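Hypothetical protein Atu0636 (Agrobacterium tumefaciens, PDB 2OZV) is predicted to be an O-methyltransferase, probably transferring a methyl group from S-adenosylmethionine to an acceptor that has not been identified. Local coordinates at residues G147-M160 with S174-F186. Sequence-based numbering, arbitrary orientation.
Sequences GLFEDWIRTASAIM and SVAEIIAACGSRF
Helix-to-helix packing joins helix 148-159 to helix 175-182 and the turn that leads into strand 186-195, on one side of the central sheet of a Rossmann-like methyltransferase fold. The two helices are successive connections in the sheet, separated by strand 164-170, and their axes approach to 8.5 Å at a crossing angle of -37°. Ala181 sits at the close approach: its CB lies 3.6 Å from Phe149 O and also meets Ile153 CD1. One turn earlier in helix 175-182, Ile178 lays CG1 over one face of the Phe149 ring in a CH-pi contact, 3.8 Å from the centroid. In one of its two conformers Glu177 reaches the edge of that ring, its carboxylate nearly perpendicular to it; there OE2 tentatively accepts a weak bond from Phe149 N and another from a water that in turn accepts from Glu150 N. Toward the sheet, Phe186 presents its ring edge to the backbone of Ala156 and Ser157. Leu166 of strand 164-170 packs against both Ala156 and Phe186. On the outer side, Arg185 stretches from CG to NE along helix 148-159 and lies with one guanidinium face over the CB of Arg154, whose own charge turns away to Asp151. Arg185 NH2 also bonds to Ala181 O, tying the turn back to the helix it follows and helping to fix the guanidinium's rotation. A bend at chi2 (63°) turns the Glu150 carboxylate to this guanidinium in a two-pronged salt bridge, the planes tilted 40° apart: Arg185 NH2 meets Glu150 OE1 from above the carboxylate plane at 3.0 Å, and Arg185 NH1 donates to Glu150 OE2 at 2.7 Å.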
loop_
_atom_site.group_PDB
_atom_site.type_symbol
_atom_site.label_atom_id
_atom_site.label_comp_id
_atom_site.label_asym_id
_atom_site.label_seq_id
_atom_site.Cartn_x
_atom_site.Cartn_y
_atom_site.Cartn_z
ATOM N N GLY B 147 15.231 -10.186 5.335
ATOM C CA GLY B 147 16.128 -10.685 4.300
ATOM C C GLY B 147 15.441 -11.504 3.218
ATOM O O GLY B 147 15.987 -11.646 2.109
ATOM N N LEU B 148 14.265 -12.066 3.524
ATOM C CA LEU B 148 13.665 -13.066 2.604
ATOM C C LEU B 148 13.213 -12.480 1.278
ATOM O O LEU B 148 13.549 -13.016 0.201
ATOM C CB LEU B 148 12.528 -13.878 3.254
ATOM C CG LEU B 148 12.329 -15.306 2.709
ATOM C CD1 LEU B 148 13.592 -16.146 2.935
ATOM C CD2 LEU B 148 11.178 -16.038 3.406
ATOM N N PHE B 149 12.437 -11.398 1.332
ATOM C CA PHE B 149 11.999 -10.782 0.085
ATOM C C PHE B 149 13.189 -10.316 -0.754
ATOM O O PHE B 149 13.224 -10.543 -1.967
ATOM C CB PHE B 149 11.023 -9.636 0.347
ATOM C CG PHE B 149 9.621 -10.112 0.654
ATOM C CD1 PHE B 149 8.798 -10.576 -0.357
ATOM C CD2 PHE B 149 9.139 -10.081 1.959
ATOM C CE1 PHE B 149 7.483 -11.017 -0.079
ATOM C CE2 PHE B 149 7.834 -10.518 2.237
ATOM C CZ PHE B 149 7.026 -10.978 1.222
ATOM N N GLU B 150 14.164 -9.681 -0.109
ATOM C CA GLU B 150 15.391 -9.305 -0.790
ATOM C C GLU B 150 16.051 -10.486 -1.513
ATOM O O GLU B 150 16.337 -10.388 -2.710
ATOM C CB GLU B 150 16.373 -8.662 0.200
ATOM C CG GLU B 150 17.785 -8.440 -0.374
ATOM C CD GLU B 150 17.826 -7.461 -1.558
ATOM O OE1 GLU B 150 16.878 -6.679 -1.772
ATOM O OE2 GLU B 150 18.833 -7.472 -2.292
ATOM N N ASP B 151 16.280 -11.592 -0.801
ATOM C CA ASP B 151 16.910 -12.782 -1.416
ATOM C C ASP B 151 16.086 -13.354 -2.567
ATOM O O ASP B 151 16.609 -13.575 -3.665
ATOM C CB ASP B 151 17.131 -13.884 -0.388
ATOM C CG ASP B 151 18.281 -13.589 0.568
ATOM O OD1 ASP B 151 19.139 -12.720 0.268
ATOM O OD2 ASP B 151 18.330 -14.244 1.630
ATOM N N TRP B 152 14.799 -13.589 -2.317
ATOM C CA TRP B 152 13.947 -14.220 -3.319
ATOM C C TRP B 152 13.738 -13.343 -4.556
ATOM O O TRP B 152 13.772 -13.851 -5.671
ATOM C CB TRP B 152 12.598 -14.585 -2.716
ATOM C CG TRP B 152 12.608 -15.747 -1.803
ATOM C CD1 TRP B 152 13.558 -16.086 -0.890
ATOM C CD2 TRP B 152 11.571 -16.719 -1.690
ATOM N NE1 TRP B 152 13.181 -17.235 -0.213
ATOM C CE2 TRP B 152 11.959 -17.635 -0.694
ATOM C CE3 TRP B 152 10.360 -16.913 -2.361
ATOM C CZ2 TRP B 152 11.165 -18.727 -0.334
ATOM C CZ3 TRP B 152 9.566 -17.988 -1.998
ATOM C CH2 TRP B 152 9.971 -18.878 -0.988
ATOM N N ILE B 153 13.539 -12.035 -4.354
ATOM C CA ILE B 153 13.373 -11.123 -5.490
ATOM C C ILE B 153 14.702 -10.888 -6.242
ATOM O O ILE B 153 14.695 -10.764 -7.469
ATOM C CB ILE B 153 12.636 -9.814 -5.071
ATOM C CG1 ILE B 153 11.176 -10.186 -4.733
ATOM C CG2 ILE B 153 12.617 -8.788 -6.216
ATOM C CD1 ILE B 153 10.361 -9.125 -3.959
ATOM N N ARG B 154 15.835 -10.882 -5.540
ATOM C CA ARG B 154 17.129 -10.903 -6.218
ATOM C C ARG B 154 17.222 -12.117 -7.160
ATOM O O ARG B 154 17.577 -11.972 -8.321
ATOM C CB ARG B 154 18.284 -10.939 -5.209
ATOM C CG ARG B 154 19.675 -10.814 -5.819
ATOM C CD ARG B 154 20.752 -10.979 -4.734
ATOM N NE ARG B 154 20.662 -12.323 -4.173
ATOM C CZ ARG B 154 20.463 -12.614 -2.888
ATOM N NH1 ARG B 154 20.377 -11.646 -1.982
ATOM N NH2 ARG B 154 20.366 -13.893 -2.508
ATOM N N THR B 155 16.887 -13.304 -6.654
ATOM C CA THR B 155 16.880 -14.515 -7.499
ATOM C C THR B 155 15.863 -14.385 -8.644
ATOM O O THR B 155 16.180 -14.709 -9.789
ATOM C CB THR B 155 16.646 -15.765 -6.643
ATOM O OG1 THR B 155 17.780 -15.937 -5.776
ATOM C CG2 THR B 155 16.432 -17.037 -7.542
ATOM N N ALA B 156 14.654 -13.902 -8.344
ATOM C CA ALA B 156 13.607 -13.773 -9.378
ATOM C C ALA B 156 14.122 -12.929 -10.538
ATOM O O ALA B 156 13.913 -13.279 -11.703
ATOM C CB ALA B 156 12.280 -13.164 -8.804
ATOM N N SER B 157 14.781 -11.822 -10.220
ATOM C CA SER B 157 15.364 -10.965 -11.240
ATOM C C SER B 157 16.439 -11.711 -12.036
ATOM O O SER B 157 16.440 -11.650 -13.263
ATOM C CB SER B 157 15.928 -9.683 -10.613
ATOM O OG SER B 157 16.510 -8.857 -11.612
ATOM N N ALA B 158 17.335 -12.431 -11.358
ATOM C CA ALA B 158 18.445 -13.101 -12.059
ATOM C C ALA B 158 17.974 -14.148 -13.078
ATOM O O ALA B 158 18.590 -14.317 -14.138
ATOM C CB ALA B 158 19.378 -13.737 -11.074
ATOM N N ILE B 159 16.887 -14.845 -12.744
ATOM C CA ILE B 159 16.423 -15.983 -13.550
ATOM C C ILE B 159 15.371 -15.600 -14.580
ATOM O O ILE B 159 14.878 -16.466 -15.343
ATOM C CB ILE B 159 15.899 -17.155 -12.664
ATOM C CG1 ILE B 159 14.556 -16.785 -11.992
ATOM C CG2 ILE B 159 16.964 -17.561 -11.606
ATOM C CD1 ILE B 159 13.968 -17.935 -11.128
HETATM N N MSE B 160 15.004 -14.316 -14.573
HETATM C CA MSE B 160 13.973 -13.775 -15.459
HETATM C C MSE B 160 14.543 -13.235 -16.765
HETATM O O MSE B 160 15.534 -12.513 -16.762
HETATM C CB MSE B 160 13.238 -12.622 -14.777
HETATM C CG MSE B 160 11.950 -12.234 -15.495
HETATM SE SE MSE B 160 10.492 -13.369 -14.886
HETATM C CE MSE B 160 10.384 -12.608 -13.098
ATOM N N SER B 174 3.798 -6.494 4.549
ATOM C CA SER B 174 5.074 -6.679 3.874
ATOM C C SER B 174 5.368 -5.640 2.802
ATOM O O SER B 174 6.407 -5.741 2.128
ATOM C CB SER B 174 5.145 -8.079 3.273
ATOM O OG SER B 174 5.157 -8.988 4.374
ATOM N N VAL B 175 4.461 -4.666 2.628
ATOM C CA VAL B 175 4.528 -3.790 1.446
ATOM C C VAL B 175 5.884 -3.074 1.346
ATOM O O VAL B 175 6.467 -3.014 0.251
ATOM C CB VAL B 175 3.320 -2.795 1.383
ATOM C CG1 VAL B 175 3.315 -1.833 2.552
ATOM C CG2 VAL B 175 3.296 -2.038 0.061
ATOM N N ALA B 176 6.407 -2.558 2.461
ATOM C CA ALA B 176 7.675 -1.809 2.406
ATOM C C ALA B 176 8.851 -2.717 2.005
ATOM O O ALA B 176 9.685 -2.315 1.179
ATOM C CB ALA B 176 7.984 -1.074 3.732
ATOM N N GLU B 177 8.889 -3.931 2.570
ATOM C CA GLU B 177 9.953 -4.887 2.270
ATOM C C GLU B 177 9.911 -5.276 0.783
ATOM O O GLU B 177 10.951 -5.453 0.149
ATOM C CB GLU B 177 9.870 -6.127 3.199
ATOM C CG GLU B 177 11.050 -7.117 3.077
ATOM C CD GLU B 177 11.121 -8.216 4.164
ATOM O OE1 GLU B 177 10.513 -8.071 5.244
ATOM O OE2 GLU B 177 11.829 -9.228 3.945
ATOM N N ILE B 178 8.703 -5.411 0.234
ATOM C CA ILE B 178 8.548 -5.814 -1.152
ATOM C C ILE B 178 9.002 -4.718 -2.108
ATOM O O ILE B 178 9.769 -4.966 -3.061
ATOM C CB ILE B 178 7.109 -6.220 -1.436
ATOM C CG1 ILE B 178 6.789 -7.556 -0.754
ATOM C CG2 ILE B 178 6.874 -6.369 -2.928
ATOM C CD1 ILE B 178 5.290 -7.744 -0.526
ATOM N N ILE B 179 8.552 -3.488 -1.852
ATOM C CA ILE B 179 8.979 -2.367 -2.681
ATOM C C ILE B 179 10.493 -2.208 -2.639
ATOM O O ILE B 179 11.120 -1.997 -3.694
ATOM C CB ILE B 179 8.258 -1.045 -2.261
ATOM C CG1 ILE B 179 6.741 -1.158 -2.540
ATOM C CG2 ILE B 179 8.934 0.195 -2.900
ATOM C CD1 ILE B 179 5.903 -0.022 -1.817
ATOM N N ALA B 180 11.095 -2.323 -1.457
ATOM C CA ALA B 180 12.559 -2.177 -1.335
ATOM C C ALA B 180 13.303 -3.281 -2.106
ATOM O O ALA B 180 14.310 -3.017 -2.763
ATOM C CB ALA B 180 12.981 -2.170 0.112
ATOM N N ALA B 181 12.786 -4.506 -2.025
ATOM C CA ALA B 181 13.420 -5.653 -2.681
ATOM C C ALA B 181 13.324 -5.521 -4.207
ATOM O O ALA B 181 14.235 -5.938 -4.936
ATOM C CB ALA B 181 12.765 -6.955 -2.212
ATOM N N CYS B 182 12.231 -4.939 -4.691
ATOM C CA CYS B 182 12.078 -4.690 -6.131
ATOM C C CYS B 182 13.074 -3.663 -6.648
ATOM O O CYS B 182 13.474 -3.719 -7.830
ATOM C CB CYS B 182 10.642 -4.295 -6.480
ATOM S SG CYS B 182 9.479 -5.689 -6.393
ATOM N N GLY B 183 13.464 -2.703 -5.805
ATOM C CA GLY B 183 14.387 -1.618 -6.201
ATOM C C GLY B 183 15.456 -1.939 -7.246
ATOM O O GLY B 183 16.230 -2.882 -7.090
ATOM N N SER B 184 15.482 -1.149 -8.320
ATOM C CA SER B 184 16.442 -1.299 -9.428
ATOM C C SER B 184 16.426 -2.670 -10.113
ATOM O O SER B 184 17.331 -3.000 -10.892
ATOM C CB SER B 184 17.867 -0.936 -8.991
ATOM O OG SER B 184 18.588 -2.095 -8.628
ATOM N N ARG B 185 15.414 -3.475 -9.834
ATOM C CA ARG B 185 15.294 -4.770 -10.535
ATOM C C ARG B 185 13.987 -4.878 -11.305
ATOM O O ARG B 185 13.969 -5.273 -12.477
ATOM C CB ARG B 185 15.328 -5.941 -9.540
ATOM C CG ARG B 185 16.635 -6.107 -8.815
ATOM C CD ARG B 185 16.412 -6.916 -7.535
ATOM N NE ARG B 185 17.667 -7.060 -6.806
ATOM C CZ ARG B 185 17.775 -7.189 -5.484
ATOM N NH1 ARG B 185 18.988 -7.317 -4.946
ATOM N NH2 ARG B 185 16.679 -7.194 -4.705
ATOM N N PHE B 186 12.899 -4.534 -10.605
ATOM C CA PHE B 186 11.546 -4.609 -11.106
ATOM C C PHE B 186 10.865 -3.276 -10.898
ATOM O O PHE B 186 11.078 -2.619 -9.861
ATOM C CB PHE B 186 10.746 -5.643 -10.328
ATOM C CG PHE B 186 11.165 -7.046 -10.599
ATOM C CD1 PHE B 186 10.744 -7.688 -11.758
ATOM C CD2 PHE B 186 11.994 -7.729 -9.690
ATOM C CE1 PHE B 186 11.131 -9.023 -12.018
ATOM C CE2 PHE B 186 12.381 -9.052 -9.932
ATOM C CZ PHE B 186 11.956 -9.704 -11.089
HETATM O O HOH W 1 13.853 -8.470 2.575
HETATM O O HOH W 2 16.861 -4.063 -3.405
#